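Long-range contact in oxidoreductase, iron/ascorbate family (Shewanella oneidensis, PDB 3ON7), which probably acts as an iron(II)- and 2-oxoglutarate-dependent oxygenase of the iron/ascorbate family, possibly an ethylene-forming one: residues M143-Y157 and S244-V258. Numbering follows the deposited sequence.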
# COMPACT_ATOMS: atom_id res chain seq x y z
N MSE B 143 -0.79 -24.17 9.63
CA MSE B 143 -0.60 -23.02 8.73
C MSE B 143 -1.72 -22.00 8.84
O MSE B 143 -1.49 -20.83 8.60
CB MSE B 143 -0.51 -23.49 7.25
CG MSE B 143 0.72 -24.32 6.94
SE MSE B 143 0.88 -24.85 5.09
CE MSE B 143 2.66 -25.63 5.17
N ILE B 144 -2.93 -22.45 9.20
CA ILE B 144 -4.11 -21.56 9.24
C ILE B 144 -4.65 -21.29 10.66
O ILE B 144 -5.57 -20.48 10.84
CB ILE B 144 -5.28 -22.10 8.38
CG1 ILE B 144 -5.85 -23.41 8.94
CG2 ILE B 144 -4.85 -22.30 6.92
CD1 ILE B 144 -7.35 -23.60 8.57
N ALA B 145 -4.12 -21.98 11.66
CA ALA B 145 -4.60 -21.76 13.03
C ALA B 145 -4.36 -20.29 13.40
O ALA B 145 -3.24 -19.86 13.42
CB ALA B 145 -3.87 -22.67 14.00
N ASN B 146 -5.44 -19.56 13.68
CA ASN B 146 -5.38 -18.14 14.09
C ASN B 146 -4.65 -17.28 13.08
O ASN B 146 -3.89 -16.40 13.45
CB ASN B 146 -4.76 -18.00 15.49
CG ASN B 146 -5.66 -18.59 16.58
OD1 ASN B 146 -6.86 -18.30 16.63
ND2 ASN B 146 -5.09 -19.42 17.43
N SER B 147 -4.90 -17.56 11.81
CA SER B 147 -4.31 -16.82 10.73
C SER B 147 -4.99 -15.47 10.60
O SER B 147 -6.22 -15.38 10.48
CB SER B 147 -4.46 -17.55 9.40
OG SER B 147 -4.21 -16.64 8.35
N HIS B 148 -4.15 -14.44 10.58
CA HIS B 148 -4.56 -13.05 10.48
C HIS B 148 -5.18 -12.73 9.12
O HIS B 148 -6.12 -11.91 9.02
CB HIS B 148 -3.31 -12.20 10.70
CG HIS B 148 -3.56 -10.73 10.68
ND1 HIS B 148 -2.97 -9.90 9.75
CD2 HIS B 148 -4.30 -9.93 11.48
CE1 HIS B 148 -3.35 -8.65 9.97
NE2 HIS B 148 -4.16 -8.64 11.02
N LYS B 149 -4.67 -13.38 8.08
CA LYS B 149 -5.11 -13.09 6.72
C LYS B 149 -6.36 -13.83 6.29
O LYS B 149 -6.97 -13.48 5.27
CB LYS B 149 -3.97 -13.36 5.73
CG LYS B 149 -2.88 -12.28 5.72
CD LYS B 149 -3.04 -11.31 4.54
CE LYS B 149 -2.67 -11.98 3.20
NZ LYS B 149 -2.74 -11.01 2.06
N THR B 150 -6.78 -14.85 7.02
CA THR B 150 -7.93 -15.63 6.56
C THR B 150 -9.12 -14.68 6.48
O THR B 150 -9.35 -13.91 7.42
CB THR B 150 -8.22 -16.86 7.44
OG1 THR B 150 -7.29 -17.88 7.09
CG2 THR B 150 -9.67 -17.40 7.23
N LEU B 151 -9.82 -14.73 5.35
CA LEU B 151 -10.87 -13.77 5.00
C LEU B 151 -12.20 -14.46 4.71
O LEU B 151 -12.26 -15.37 3.92
CB LEU B 151 -10.45 -12.98 3.75
CG LEU B 151 -11.50 -12.25 2.93
CD1 LEU B 151 -12.06 -11.12 3.75
CD2 LEU B 151 -10.88 -11.72 1.62
N LEU B 152 -13.26 -14.00 5.36
CA LEU B 152 -14.63 -14.42 5.04
C LEU B 152 -15.27 -13.25 4.29
O LEU B 152 -15.42 -12.17 4.83
CB LEU B 152 -15.39 -14.79 6.32
CG LEU B 152 -16.87 -15.15 6.23
CD1 LEU B 152 -17.13 -16.18 5.15
CD2 LEU B 152 -17.37 -15.63 7.59
N ARG B 153 -15.54 -13.46 3.01
CA ARG B 153 -15.97 -12.47 2.06
C ARG B 153 -17.45 -12.78 1.84
O ARG B 153 -17.81 -13.89 1.46
CB ARG B 153 -15.13 -12.68 0.79
CG ARG B 153 -15.31 -11.74 -0.36
CD ARG B 153 -14.16 -11.83 -1.42
NE ARG B 153 -14.02 -10.54 -2.09
CZ ARG B 153 -14.21 -10.28 -3.39
NH1 ARG B 153 -14.50 -11.22 -4.28
NH2 ARG B 153 -14.08 -9.04 -3.81
N ILE B 154 -18.32 -11.82 2.14
CA ILE B 154 -19.76 -12.01 1.94
C ILE B 154 -20.15 -11.23 0.69
O ILE B 154 -20.10 -10.00 0.70
CB ILE B 154 -20.55 -11.55 3.18
CG1 ILE B 154 -19.98 -12.27 4.40
CG2 ILE B 154 -22.10 -11.80 3.01
CD1 ILE B 154 -20.71 -12.06 5.68
N LEU B 155 -20.49 -11.97 -0.38
CA LEU B 155 -20.79 -11.37 -1.68
C LEU B 155 -22.29 -11.22 -1.88
O LEU B 155 -23.06 -12.13 -1.55
CB LEU B 155 -20.22 -12.24 -2.81
CG LEU B 155 -18.73 -12.02 -3.07
CD1 LEU B 155 -18.53 -10.99 -4.15
CD2 LEU B 155 -18.00 -11.59 -1.80
N HIS B 156 -22.71 -10.08 -2.44
CA HIS B 156 -24.10 -9.85 -2.80
C HIS B 156 -24.22 -9.30 -4.22
O HIS B 156 -23.75 -8.22 -4.49
CB HIS B 156 -24.80 -8.91 -1.84
CG HIS B 156 -26.21 -8.57 -2.25
ND1 HIS B 156 -26.67 -7.28 -2.38
CD2 HIS B 156 -27.25 -9.37 -2.58
CE1 HIS B 156 -27.94 -7.30 -2.75
NE2 HIS B 156 -28.31 -8.56 -2.88
N TYR B 157 -24.85 -10.08 -5.09
CA TYR B 157 -25.24 -9.64 -6.41
C TYR B 157 -26.65 -9.15 -6.35
O TYR B 157 -27.57 -9.95 -6.23
CB TYR B 157 -25.17 -10.79 -7.40
CG TYR B 157 -23.78 -11.32 -7.60
CD1 TYR B 157 -23.27 -12.31 -6.76
CD2 TYR B 157 -22.98 -10.85 -8.63
CE1 TYR B 157 -21.99 -12.81 -6.94
CE2 TYR B 157 -21.71 -11.33 -8.82
CZ TYR B 157 -21.22 -12.31 -7.98
OH TYR B 157 -19.96 -12.78 -8.19
N SER B 244 -31.72 -11.66 -5.95
CA SER B 244 -30.45 -11.45 -5.26
C SER B 244 -29.73 -12.78 -5.12
O SER B 244 -30.37 -13.84 -5.05
CB SER B 244 -30.67 -10.90 -3.86
OG SER B 244 -30.92 -9.50 -3.84
N ARG B 245 -28.41 -12.74 -5.09
CA ARG B 245 -27.63 -13.91 -4.70
C ARG B 245 -26.62 -13.53 -3.64
O ARG B 245 -25.86 -12.57 -3.80
CB ARG B 245 -26.89 -14.51 -5.90
CG ARG B 245 -26.14 -15.79 -5.54
CD ARG B 245 -25.55 -16.48 -6.76
NE ARG B 245 -26.57 -16.84 -7.75
CZ ARG B 245 -26.29 -17.29 -8.96
NH1 ARG B 245 -25.03 -17.46 -9.33
NH2 ARG B 245 -27.27 -17.58 -9.82
N ILE B 246 -26.62 -14.28 -2.55
CA ILE B 246 -25.67 -14.12 -1.45
C ILE B 246 -24.78 -15.35 -1.53
O ILE B 246 -25.26 -16.44 -1.85
CB ILE B 246 -26.40 -14.07 -0.09
CG1 ILE B 246 -27.21 -12.77 0.03
CG2 ILE B 246 -25.42 -14.23 1.08
CD1 ILE B 246 -26.39 -11.54 0.39
N SER B 247 -23.48 -15.16 -1.29
CA SER B 247 -22.55 -16.29 -1.13
C SER B 247 -21.45 -15.97 -0.10
O SER B 247 -21.16 -14.79 0.13
CB SER B 247 -21.94 -16.71 -2.46
OG SER B 247 -21.12 -15.70 -2.95
N LEU B 248 -20.87 -17.00 0.51
CA LEU B 248 -20.02 -16.85 1.69
C LEU B 248 -18.64 -17.55 1.57
O LEU B 248 -18.23 -18.29 2.45
CB LEU B 248 -20.75 -17.42 2.91
CG LEU B 248 -22.18 -16.92 3.15
CD1 LEU B 248 -22.84 -17.82 4.17
CD2 LEU B 248 -22.18 -15.48 3.61
N PRO B 249 -17.91 -17.30 0.49
CA PRO B 249 -16.64 -18.02 0.39
C PRO B 249 -15.72 -17.64 1.55
O PRO B 249 -15.65 -16.47 1.88
CB PRO B 249 -16.05 -17.52 -0.93
CG PRO B 249 -16.61 -16.16 -1.08
CD PRO B 249 -18.04 -16.27 -0.54
N LEU B 250 -15.05 -18.63 2.15
CA LEU B 250 -14.05 -18.38 3.20
C LEU B 250 -12.68 -18.74 2.63
O LEU B 250 -12.45 -19.88 2.26
CB LEU B 250 -14.32 -19.22 4.44
CG LEU B 250 -13.25 -19.12 5.55
CD1 LEU B 250 -13.29 -17.70 6.19
CD2 LEU B 250 -13.38 -20.19 6.58
N PHE B 251 -11.78 -17.75 2.55
CA PHE B 251 -10.43 -17.95 1.99
C PHE B 251 -9.43 -18.19 3.11
O PHE B 251 -9.08 -17.28 3.86
CB PHE B 251 -10.06 -16.74 1.14
CG PHE B 251 -10.99 -16.54 -0.04
CD1 PHE B 251 -10.74 -17.18 -1.26
CD2 PHE B 251 -12.13 -15.77 0.08
CE1 PHE B 251 -11.61 -17.03 -2.33
CE2 PHE B 251 -12.98 -15.59 -0.99
CZ PHE B 251 -12.74 -16.23 -2.19
N LEU B 252 -8.99 -19.45 3.24
CA LEU B 252 -8.05 -19.83 4.31
C LEU B 252 -6.66 -19.46 3.78
O LEU B 252 -6.27 -19.93 2.72
CB LEU B 252 -8.13 -21.34 4.66
CG LEU B 252 -9.33 -21.91 5.42
CD1 LEU B 252 -9.57 -21.17 6.70
CD2 LEU B 252 -10.62 -21.93 4.60
N HIS B 253 -5.97 -18.55 4.48
CA HIS B 253 -4.64 -18.10 4.09
C HIS B 253 -3.65 -18.56 5.15
O HIS B 253 -3.93 -18.46 6.33
CB HIS B 253 -4.56 -16.57 4.03
CG HIS B 253 -5.21 -15.93 2.84
ND1 HIS B 253 -4.49 -15.38 1.80
CD2 HIS B 253 -6.52 -15.71 2.55
CE1 HIS B 253 -5.32 -14.86 0.92
NE2 HIS B 253 -6.56 -15.05 1.35
N PRO B 254 -2.46 -19.02 4.73
CA PRO B 254 -1.45 -19.41 5.70
C PRO B 254 -0.84 -18.20 6.40
O PRO B 254 -1.01 -17.10 5.92
CB PRO B 254 -0.42 -20.12 4.84
CG PRO B 254 -0.54 -19.51 3.54
CD PRO B 254 -1.98 -19.19 3.36
N HIS B 255 -0.13 -18.40 7.52
CA HIS B 255 0.60 -17.29 8.12
C HIS B 255 1.65 -16.84 7.09
O HIS B 255 2.21 -17.68 6.39
CB HIS B 255 1.29 -17.71 9.42
CG HIS B 255 0.38 -18.34 10.41
ND1 HIS B 255 -0.74 -17.71 10.90
CD2 HIS B 255 0.41 -19.57 10.98
CE1 HIS B 255 -1.35 -18.51 11.75
NE2 HIS B 255 -0.68 -19.64 11.82
N PRO B 256 1.89 -15.52 6.97
CA PRO B 256 2.88 -14.98 6.05
C PRO B 256 4.24 -15.67 6.09
O PRO B 256 4.82 -15.96 5.05
CB PRO B 256 3.02 -13.53 6.53
CG PRO B 256 1.68 -13.17 6.95
CD PRO B 256 1.05 -14.45 7.52
N SER B 257 4.74 -15.92 7.30
CA SER B 257 6.05 -16.52 7.49
C SER B 257 6.12 -18.02 7.24
O SER B 257 7.18 -18.61 7.42
CB SER B 257 6.54 -16.24 8.90
OG SER B 257 5.70 -16.86 9.85
N VAL B 258 5.02 -18.66 6.85
CA VAL B 258 5.07 -20.10 6.57
C VAL B 258 5.90 -20.33 5.33
O VAL B 258 5.67 -19.69 4.31
CB VAL B 258 3.69 -20.72 6.32
CG1 VAL B 258 3.83 -22.13 5.72
CG2 VAL B 258 2.91 -20.76 7.59
O HOH W 1 -1.30 -14.96 10.66
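Strand 151-157 and strand 245-252 run antiparallel, and the ladder between them shows how a sheet absorbs an interruption. Leu151 pairs with Phe251, Leu155 with Ser247 and Tyr157 with Arg245, each through two backbone hydrogen bonds. Between the first two pairs Pro249 has no N-H to give; its O still accepts from Arg153 N at 3.2 Å, while its CD lies 3.1 Å from Arg153 O.

Polar bonds, most of them made by side chains, extend the pairing past both ends. His156 NE2 and Ser244 OG share a nearly straight bond of 2.9 Å at the ring edge, and ND1 of the same histidine bonds Glu88. At the other end Thr150 OG1 accepts from His253 N (3.0 Å, 166°). Ser147 OG, anti to its own backbone nitrogen (chi1 164°), gives its proton to His253 O at 2.7 Å, from above the carbonyl plane. Met143 O receives His255 N, backbone to backbone, and also lies over one face of that imidazole, whose ND1 shares a water with His148 N.

Apolar contacts line one face of the sheet: Ile154 CG2 lies alongside Leu248 CD2 (3.7 Å), and Leu250 CD1 meets Leu152 CB. Beyond the strand end, Ile144 CD1 reaches Leu252 CD1 (3.8 Å). On the other face Arg153 CD passes Phe251 CE2, and its guanidinium continues to a salt bridge with Glu272 of the second subunit.

Within the main sheet of this double-stranded beta-helix (jelly-roll) family, the pair is flanked by strand 88-92 beside 151-157 and strand 180-184 beside 245-252, while helices 37-51 and 103-126 pack on the face that carries Leu152, Ile154 and Ile246.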